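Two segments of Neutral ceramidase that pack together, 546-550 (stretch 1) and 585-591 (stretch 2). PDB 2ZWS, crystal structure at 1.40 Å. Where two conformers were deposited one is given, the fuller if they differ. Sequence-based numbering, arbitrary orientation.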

# COMPACT_ATOMS: atom_id res chain seq x y z
N THR A 546 0.07 -30.12 3.07
CA THR A 546 -0.09 -28.98 3.96
C THR A 546 -1.51 -28.82 4.48
O THR A 546 -2.37 -29.68 4.25
N GLY A 547 -1.75 -27.71 5.20
CA GLY A 547 -3.09 -27.27 5.57
C GLY A 547 -3.30 -25.83 5.11
O GLY A 547 -2.35 -25.13 4.69
N HIS A 548 -4.54 -25.38 5.18
CA HIS A 548 -4.94 -24.08 4.64
C HIS A 548 -4.25 -22.88 5.32
O HIS A 548 -4.32 -22.75 6.54
N PRO A 549 -3.61 -21.98 4.54
CA PRO A 549 -2.96 -20.81 5.17
C PRO A 549 -3.94 -19.85 5.85
O PRO A 549 -3.49 -19.01 6.65
N LYS A 550 -5.26 -19.94 5.56
CA LYS A 550 -6.24 -19.12 6.33
C LYS A 550 -6.23 -19.48 7.82
O LYS A 550 -6.66 -18.68 8.65
N GLN A 585 9.17 -18.51 -3.66
CA GLN A 585 7.72 -18.45 -3.77
C GLN A 585 7.10 -19.57 -2.98
O GLN A 585 7.68 -20.64 -2.85
N TYR A 586 5.90 -19.28 -2.46
CA TYR A 586 5.06 -20.23 -1.74
C TYR A 586 3.71 -20.25 -2.43
O TYR A 586 3.10 -19.20 -2.62
N ARG A 587 3.31 -21.43 -2.89
CA ARG A 587 2.01 -21.58 -3.56
C ARG A 587 1.20 -22.66 -2.86
O ARG A 587 1.73 -23.72 -2.57
N TRP A 588 -0.05 -22.34 -2.60
CA TRP A 588 -1.00 -23.26 -1.98
C TRP A 588 -2.07 -23.66 -2.98
O TRP A 588 -2.60 -22.81 -3.70
N GLU A 589 -2.43 -24.96 -3.01
CA GLU A 589 -3.56 -25.36 -3.82
C GLU A 589 -4.33 -26.50 -3.20
O GLU A 589 -3.76 -27.38 -2.55
N ARG A 590 -5.64 -26.43 -3.39
CA ARG A 590 -6.58 -27.43 -2.93
C ARG A 590 -6.35 -28.73 -3.69
O ARG A 590 -6.15 -28.73 -4.91
N VAL A 591 -6.37 -29.85 -2.96
CA VAL A 591 -6.26 -31.17 -3.57
C VAL A 591 -7.44 -32.00 -3.07
O VAL A 591 -7.61 -32.20 -1.87

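A broad aromatic side chain on a strand can serve as a platform for an irregular segment, and the contact between residues 546-550 and the strand 585-591 of neutral ceramidase illustrates how far this can go without a single hydrogen bond crossing the interface. The platform is Trp-588, whose CA-to-CB bond points toward the loop; with chi1 at -177° (t) and chi2 at 84°, its indole offers one face to His-548 and Pro-549, and Trp-588 is the most heavily covered residue of the contact.

Thr-546 (chi1 m) also directs its CB toward the strand, yet its side chain makes no contact, its nearest approach being 4.9 Å from Thr-546 CB to Trp-588 CD1. Gly-547 contributes backbone alone: its O lies 3.5 Å from Trp-588 NE1, an oblique approach that does not amount to a hydrogen bond.

His-548 leaves the backbone sideways, but its t rotamer (chi1 -153°) brings the imidazole over the indole. The ring centroid sits 4.3 Å from that of the six-membered ring of Trp-588, with the planes inclined at 39°, and His-548 CD2 comes within 3.6 Å of Trp-588 CZ2. At the imidazole edge, Arg-590 NH1 lies 3.7 Å from His-548 CD2; the arginine starts sideways and folds back through p wells at chi2 and chi3. The imidazole is also tethered within its own segment, because Lys-550 N donates to His-548 ND1 at 3.0 Å, while NE2 is satisfied elsewhere in the structure.

Pro-549 points toward the strand and packs most tightly. Its CD stands 3.4 Å from the centroid of the five-membered ring of Trp-588, only 14° off the normal, a CH-pi contact. Beyond it, Tyr-586 (chi1 t), also directed toward the loop, brings OH to 3.5 Å from Pro-549 CG. Lys-550, extended after an m chi1, remains out of reach of the strand.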

# COMPACT_ATOMS: atom_id res chain seq x y z
CB THR A 546 0.34 -27.67 3.26
OG1 THR A 546 1.51 -27.91 2.49
CG2 THR A 546 0.66 -26.62 4.30
CB HIS A 548 -6.44 -23.94 4.82
CG HIS A 548 -7.08 -23.04 3.82
ND1 HIS A 548 -6.71 -21.72 3.66
CD2 HIS A 548 -8.05 -23.28 2.90
CE1 HIS A 548 -7.44 -21.18 2.70
NE2 HIS A 548 -8.26 -22.11 2.22
CB PRO A 549 -2.23 -20.13 3.98
CG PRO A 549 -2.86 -20.62 2.80
CD PRO A 549 -3.40 -22.00 3.08
CB LYS A 550 -7.68 -19.27 5.84
CG LYS A 550 -8.05 -18.39 4.67
CD LYS A 550 -9.50 -18.66 4.20
CE LYS A 550 -9.86 -17.66 3.14
NZ LYS A 550 -11.24 -17.85 2.63
CB GLN A 585 7.30 -18.54 -5.24
CG GLN A 585 7.88 -17.39 -6.09
CD GLN A 585 7.43 -17.37 -7.57
OE1 GLN A 585 7.88 -16.51 -8.33
NE2 GLN A 585 6.58 -18.28 -7.96
CB TYR A 586 4.88 -19.80 -0.27
CG TYR A 586 3.67 -20.39 0.42
CD1 TYR A 586 3.68 -21.72 0.88
CD2 TYR A 586 2.50 -19.63 0.62
CE1 TYR A 586 2.58 -22.27 1.53
CE2 TYR A 586 1.36 -20.18 1.24
CZ TYR A 586 1.42 -21.50 1.71
OH TYR A 586 0.30 -22.02 2.32
CB ARG A 587 2.17 -21.96 -5.04
CG ARG A 587 0.85 -21.87 -5.81
CD ARG A 587 0.94 -22.15 -7.31
NE ARG A 587 1.87 -21.25 -7.99
CZ ARG A 587 1.58 -20.03 -8.45
NH1 ARG A 587 0.36 -19.51 -8.35
NH2 ARG A 587 2.55 -19.32 -9.02
CB TRP A 588 -1.75 -22.55 -0.85
CG TRP A 588 -2.68 -23.47 -0.11
CD1 TRP A 588 -2.36 -24.32 0.91
CD2 TRP A 588 -4.09 -23.63 -0.35
NE1 TRP A 588 -3.48 -25.00 1.34
CE2 TRP A 588 -4.55 -24.62 0.57
CE3 TRP A 588 -4.99 -23.06 -1.26
CZ2 TRP A 588 -5.90 -25.01 0.62
CZ3 TRP A 588 -6.33 -23.45 -1.20
CH2 TRP A 588 -6.76 -24.45 -0.28
CB GLU A 589 -3.18 -25.66 -5.27
CG GLU A 589 -2.58 -26.99 -5.53
CD GLU A 589 -2.25 -27.20 -6.99
OE1 GLU A 589 -2.79 -28.15 -7.59
OE2 GLU A 589 -1.46 -26.40 -7.55
CB ARG A 590 -7.99 -26.92 -3.20
CG ARG A 590 -9.11 -27.93 -2.93
CD ARG A 590 -9.09 -28.38 -1.47
NE ARG A 590 -9.50 -27.32 -0.55
CZ ARG A 590 -9.20 -27.27 0.75
NH1 ARG A 590 -9.67 -26.27 1.49
NH2 ARG A 590 -8.42 -28.20 1.31
CB VAL A 591 -4.91 -31.86 -3.24
CG1 VAL A 591 -4.89 -33.30 -3.80
CG2 VAL A 591 -3.71 -31.02 -3.79